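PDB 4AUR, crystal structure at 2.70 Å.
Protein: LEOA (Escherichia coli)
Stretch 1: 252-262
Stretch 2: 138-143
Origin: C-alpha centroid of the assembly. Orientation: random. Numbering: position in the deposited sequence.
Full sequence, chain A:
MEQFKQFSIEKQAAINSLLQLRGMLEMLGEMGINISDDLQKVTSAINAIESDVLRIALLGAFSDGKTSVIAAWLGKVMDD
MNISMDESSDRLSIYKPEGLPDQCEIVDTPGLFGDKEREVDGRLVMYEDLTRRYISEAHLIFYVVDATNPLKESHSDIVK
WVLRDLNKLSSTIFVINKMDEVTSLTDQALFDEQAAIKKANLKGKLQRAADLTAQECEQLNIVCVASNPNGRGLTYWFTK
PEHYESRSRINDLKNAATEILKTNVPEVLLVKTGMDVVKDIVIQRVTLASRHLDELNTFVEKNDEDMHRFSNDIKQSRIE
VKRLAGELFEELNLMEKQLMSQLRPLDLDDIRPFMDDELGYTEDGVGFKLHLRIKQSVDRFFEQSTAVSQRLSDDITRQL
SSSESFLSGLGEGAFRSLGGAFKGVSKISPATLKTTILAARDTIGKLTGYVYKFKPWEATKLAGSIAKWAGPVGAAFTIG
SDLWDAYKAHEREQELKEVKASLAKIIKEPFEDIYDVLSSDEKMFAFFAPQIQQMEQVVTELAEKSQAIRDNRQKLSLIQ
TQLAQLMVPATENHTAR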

ATOM      1  N   ASP A 252      39.639  16.324  20.349  1.00 46.57           N
ATOM      2  CA  ASP A 252      38.937  15.057  20.536  1.00 45.71           C
ATOM      3  C   ASP A 252      37.656  15.259  21.365  1.00 40.27           C
ATOM      4  O   ASP A 252      36.639  14.627  21.093  1.00 37.58           O
ATOM      5  CB  ASP A 252      39.857  14.004  21.185  1.00 49.14           C
ATOM      6  CG  ASP A 252      41.079  13.646  20.311  1.00 51.20           C
ATOM      7  OD1 ASP A 252      40.975  13.689  19.073  1.00 54.71           O
ATOM      8  OD2 ASP A 252      42.149  13.314  20.862  1.00 53.91           O
ATOM      9  N   LEU A 253      37.696  16.165  22.338  1.00 35.84           N
ATOM     10  CA  LEU A 253      36.530  16.461  23.170  1.00 34.22           C
ATOM     11  C   LEU A 253      35.500  17.356  22.506  1.00 36.75           C
ATOM     12  O   LEU A 253      34.302  17.121  22.639  1.00 38.09           O
ATOM     13  CB  LEU A 253      36.959  17.149  24.436  1.00 33.84           C
ATOM     14  CG  LEU A 253      35.865  17.544  25.419  1.00 33.99           C
ATOM     15  CD1 LEU A 253      35.171  16.283  25.932  1.00 33.94           C
ATOM     16  CD2 LEU A 253      36.467  18.370  26.555  1.00 32.07           C
ATOM     17  N   LYS A 254      35.942  18.414  21.839  1.00 38.22           N
ATOM     18  CA  LYS A 254      35.006  19.262  21.099  1.00 40.81           C
ATOM     19  C   LYS A 254      34.267  18.426  20.061  1.00 40.17           C
ATOM     20  O   LYS A 254      33.074  18.605  19.879  1.00 39.87           O
ATOM     21  CB  LYS A 254      35.721  20.423  20.407  1.00 43.96           C
ATOM     22  CG  LYS A 254      36.208  21.509  21.354  1.00 46.71           C
ATOM     23  CD  LYS A 254      37.251  22.390  20.687  1.00 50.93           C
ATOM     24  CE  LYS A 254      37.476  23.704  21.433  1.00 53.85           C
ATOM     25  NZ  LYS A 254      38.619  24.469  20.839  1.00 54.31           N
ATOM     26  N   ASN A 255      34.980  17.517  19.396  1.00 39.88           N
ATOM     27  CA  ASN A 255      34.398  16.711  18.311  1.00 44.30           C
ATOM     28  C   ASN A 255      33.347  15.708  18.806  1.00 44.54           C
ATOM     29  O   ASN A 255      32.270  15.536  18.199  1.00 42.14           O
ATOM     30  CB  ASN A 255      35.497  15.970  17.526  1.00 44.56           C
ATOM     31  CG  ASN A 255      36.337  16.905  16.652  1.00 48.65           C
ATOM     32  OD1 ASN A 255      37.463  16.571  16.281  1.00 52.70           O
ATOM     33  ND2 ASN A 255      35.793  18.072  16.312  1.00 47.65           N
ATOM     34  N   ALA A 256      33.672  15.046  19.909  1.00 42.97           N
ATOM     35  CA  ALA A 256      32.746  14.109  20.535  1.00 40.84           C
ATOM     36  C   ALA A 256      31.501  14.849  20.962  1.00 36.32           C
ATOM     37  O   ALA A 256      30.387  14.361  20.811  1.00 34.11           O
ATOM     38  CB  ALA A 256      33.390  13.441  21.742  1.00 38.70           C
ATOM     39  N   ALA A 257      31.712  16.025  21.525  1.00 34.79           N
ATOM     40  CA  ALA A 257      30.625  16.823  22.047  1.00 34.20           C
ATOM     41  C   ALA A 257      29.763  17.260  20.881  1.00 32.96           C
ATOM     42  O   ALA A 257      28.559  17.310  20.979  1.00 32.92           O
ATOM     43  CB  ALA A 257      31.165  18.019  22.814  1.00 33.93           C
ATOM     44  N   THR A 258      30.392  17.514  19.751  1.00 33.32           N
ATOM     45  CA  THR A 258      29.671  17.979  18.596  1.00 33.33           C
ATOM     46  C   THR A 258      28.784  16.903  18.002  1.00 32.34           C
ATOM     47  O   THR A 258      27.715  17.218  17.521  1.00 33.53           O
ATOM     48  CB  THR A 258      30.646  18.582  17.576  1.00 34.42           C
ATOM     49  OG1 THR A 258      30.930  19.922  17.995  1.00 32.62           O
ATOM     50  CG2 THR A 258      30.064  18.580  16.151  1.00 35.46           C
ATOM     51  N   GLU A 259      29.209  15.648  18.055  1.00 32.16           N
ATOM     52  CA  GLU A 259      28.405  14.538  17.546  1.00 32.64           C
ATOM     53  C   GLU A 259      27.227  14.184  18.438  1.00 30.78           C
ATOM     54  O   GLU A 259      26.298  13.520  17.996  1.00 30.85           O
ATOM     55  CB  GLU A 259      29.269  13.276  17.387  1.00 36.12           C
ATOM     56  CG  GLU A 259      30.204  13.308  16.197  1.00 40.95           C
ATOM     57  CD  GLU A 259      29.455  13.385  14.877  1.00 45.40           C
ATOM     58  OE1 GLU A 259      28.587  12.503  14.646  1.00 49.00           O
ATOM     59  OE2 GLU A 259      29.725  14.327  14.088  1.00 44.15           O
ATOM     60  N   ILE A 260      27.292  14.562  19.706  1.00 28.99           N
ATOM     61  CA  ILE A 260      26.274  14.177  20.658  1.00 28.44           C
ATOM     62  C   ILE A 260      25.188  15.179  20.490  1.00 28.80           C
ATOM     63  O   ILE A 260      24.022  14.840  20.404  1.00 30.73           O
ATOM     64  CB  ILE A 260      26.793  14.221  22.105  1.00 28.30           C
ATOM     65  CG1 ILE A 260      27.537  12.933  22.437  1.00 27.98           C
ATOM     66  CG2 ILE A 260      25.656  14.406  23.099  1.00 28.03           C
ATOM     67  CD1 ILE A 260      28.394  13.047  23.674  1.00 28.11           C
ATOM     68  N   LEU A 261      25.598  16.433  20.467  1.00 29.33           N
ATOM     69  CA  LEU A 261      24.715  17.521  20.189  1.00 29.50           C
ATOM     70  C   LEU A 261      23.906  17.233  18.958  1.00 31.09           C
ATOM     71  O   LEU A 261      22.696  17.457  18.938  1.00 32.13           O
ATOM     72  CB  LEU A 261      25.524  18.764  19.945  1.00 29.46           C
ATOM     73  CG  LEU A 261      26.154  19.356  21.189  1.00 29.89           C
ATOM     74  CD1 LEU A 261      27.177  20.393  20.759  1.00 30.15           C
ATOM     75  CD2 LEU A 261      25.106  19.964  22.103  1.00 30.64           C
ATOM     76  N   LYS A 262      24.591  16.720  17.941  1.00 33.27           N
ATOM     77  CA  LYS A 262      24.015  16.460  16.623  1.00 34.67           C
ATOM     78  C   LYS A 262      22.835  15.545  16.771  1.00 36.58           C
ATOM     79  O   LYS A 262      21.810  15.757  16.142  1.00 40.98           O
ATOM     80  CB  LYS A 262      25.076  15.828  15.730  1.00 37.15           C
ATOM     81  CG  LYS A 262      24.814  15.948  14.257  1.00 40.62           C
ATOM     82  CD  LYS A 262      26.004  15.462  13.432  1.00 43.51           C
ATOM     83  CE  LYS A 262      26.789  16.603  12.793  1.00 47.90           C
ATOM     84  NZ  LYS A 262      27.125  16.322  11.356  1.00 50.43           N
TER
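Stretch 2, residues 138-143: AHLIFY

No hydrogen bond joins these two stretches, and the contact is centred on one strand residue: Leu140 supplies about half of the area covered on its side, 76 Å², and touches three helix residues; 287 Å² is buried on both sides together. Residues 252-262 are helical throughout, within a helix that extends beyond them at both ends. In stretch 2, Ala138 and His139 precede the strand, which begins at Leu140 and runs past Tyr143. Strand and helix run in roughly opposite directions, at 145° between their N-to-C directions, and their axes approach to 9.6 Å, a separation that leaves room for a layer of side chains.

Because the directions oppose, the start of stretch 2 lies near the later helix turns. The backbones come nearest at Leu261 and His139, whose CA atoms are 6.5 Å apart. Here CD2 of Leu261 lies 4.2 Å from CB of His139, while the end of the imidazole leads away. CG2 of Ile260 packs 3.8 Å from O of His139.

Buried Leu140 suits its place by branching: its CD1 is 3.7 Å from CB of Ala257 and 4.1 Å from CG of Leu261, and its CD2 is 3.9 Å from CG2 of Ile260. Ala257 points toward the strand; its single methyl carbon takes up little room and meets both Leu140 and Phe142. The long apolar side chains of Phe142 and Leu253 extend the contact: CE1 of Phe142 lies 4.4 Å from CB of Ala257, at the ring edge, and 4.5 Å from CD1 of Leu253. Ile141 points away; its neighbours set off sideways and bring their ends to the helix. Lys254 and Thr258 likewise point away; Thr258 OG1 donates a hydrogen bond to Lys254 O (3.1 Å), which gives the hydroxyl a partner within the helix.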

ATOM      1  N   ALA A 138      19.588  18.499  30.107  1.00 24.04           N
ATOM      2  CA  ALA A 138      20.807  19.036  29.561  1.00 23.94           C
ATOM      3  C   ALA A 138      21.177  18.294  28.282  1.00 25.38           C
ATOM      4  O   ALA A 138      20.843  17.124  28.100  1.00 25.08           O
ATOM      5  CB  ALA A 138      21.922  18.913  30.563  1.00 24.22           C
ATOM      6  N   HIS A 139      21.896  18.974  27.400  1.00 25.39           N
ATOM      7  CA  HIS A 139      22.169  18.449  26.089  1.00 24.47           C
ATOM      8  C   HIS A 139      23.499  17.730  26.080  1.00 25.88           C
ATOM      9  O   HIS A 139      23.774  16.914  25.197  1.00 26.98           O
ATOM     10  CB  HIS A 139      22.182  19.576  25.095  1.00 23.92           C
ATOM     11  CG  HIS A 139      21.022  20.501  25.231  1.00 24.50           C
ATOM     12  ND1 HIS A 139      19.916  20.423  24.420  1.00 25.26           N
ATOM     13  CD2 HIS A 139      20.802  21.542  26.065  1.00 24.79           C
ATOM     14  CE1 HIS A 139      19.055  21.369  24.757  1.00 25.53           C
ATOM     15  NE2 HIS A 139      19.571  22.064  25.753  1.00 24.94           N
ATOM     16  N   LEU A 140      24.323  18.027  27.073  1.00 25.90           N
ATOM     17  CA  LEU A 140      25.653  17.458  27.163  1.00 26.62           C
ATOM     18  C   LEU A 140      26.012  17.272  28.626  1.00 25.23           C
ATOM     19  O   LEU A 140      25.677  18.110  29.453  1.00 26.05           O
ATOM     20  CB  LEU A 140      26.656  18.416  26.532  1.00 27.52           C
ATOM     21  CG  LEU A 140      27.198  18.123  25.156  1.00 27.93           C
ATOM     22  CD1 LEU A 140      28.210  19.185  24.756  1.00 28.50           C
ATOM     23  CD2 LEU A 140      27.866  16.770  25.193  1.00 30.36           C
ATOM     24  N   ILE A 141      26.711  16.194  28.937  1.00 24.66           N
ATOM     25  CA  ILE A 141      27.136  15.927  30.303  1.00 24.76           C
ATOM     26  C   ILE A 141      28.599  15.555  30.281  1.00 24.71           C
ATOM     27  O   ILE A 141      28.988  14.636  29.601  1.00 25.05           O
ATOM     28  CB  ILE A 141      26.305  14.787  30.922  1.00 23.61           C
ATOM     29  CG1 ILE A 141      24.824  15.148  30.900  1.00 21.55           C
ATOM     30  CG2 ILE A 141      26.763  14.486  32.344  1.00 24.08           C
ATOM     31  CD1 ILE A 141      23.956  14.196  31.676  1.00 20.98           C
ATOM     32  N   PHE A 142      29.416  16.290  31.010  1.00 28.24           N
ATOM     33  CA  PHE A 142      30.844  15.981  31.085  1.00 30.82           C
ATOM     34  C   PHE A 142      31.106  15.445  32.447  1.00 28.92           C
ATOM     35  O   PHE A 142      30.940  16.144  33.421  1.00 30.04           O
ATOM     36  CB  PHE A 142      31.724  17.218  30.909  1.00 32.77           C
ATOM     37  CG  PHE A 142      31.625  17.874  29.560  1.00 35.34           C
ATOM     38  CD1 PHE A 142      31.220  17.172  28.433  1.00 35.75           C
ATOM     39  CD2 PHE A 142      31.999  19.213  29.415  1.00 37.51           C
ATOM     40  CE1 PHE A 142      31.165  17.803  27.195  1.00 37.02           C
ATOM     41  CE2 PHE A 142      31.950  19.841  28.183  1.00 36.61           C
ATOM     42  CZ  PHE A 142      31.523  19.139  27.077  1.00 36.47           C
ATOM     43  N   TYR A 143      31.502  14.196  32.516  1.00 30.34           N
ATOM     44  CA  TYR A 143      31.938  13.630  33.774  1.00 30.46           C
ATOM     45  C   TYR A 143      33.451  13.615  33.729  1.00 30.24           C
ATOM     46  O   TYR A 143      34.041  12.807  33.021  1.00 29.46           O
ATOM     47  CB  TYR A 143      31.376  12.223  33.958  1.00 29.77           C
ATOM     48  CG  TYR A 143      31.248  11.865  35.390  1.00 30.25           C
ATOM     49  CD1 TYR A 143      32.374  11.635  36.163  1.00 30.77           C
ATOM     50  CD2 TYR A 143      30.016  11.817  35.997  1.00 30.40           C
ATOM     51  CE1 TYR A 143      32.277  11.344  37.495  1.00 30.50           C
ATOM     52  CE2 TYR A 143      29.908  11.520  37.331  1.00 32.41           C
ATOM     53  CZ  TYR A 143      31.045  11.281  38.068  1.00 32.07           C
ATOM     54  OH  TYR A 143      30.944  10.990  39.391  1.00 36.65           O
TER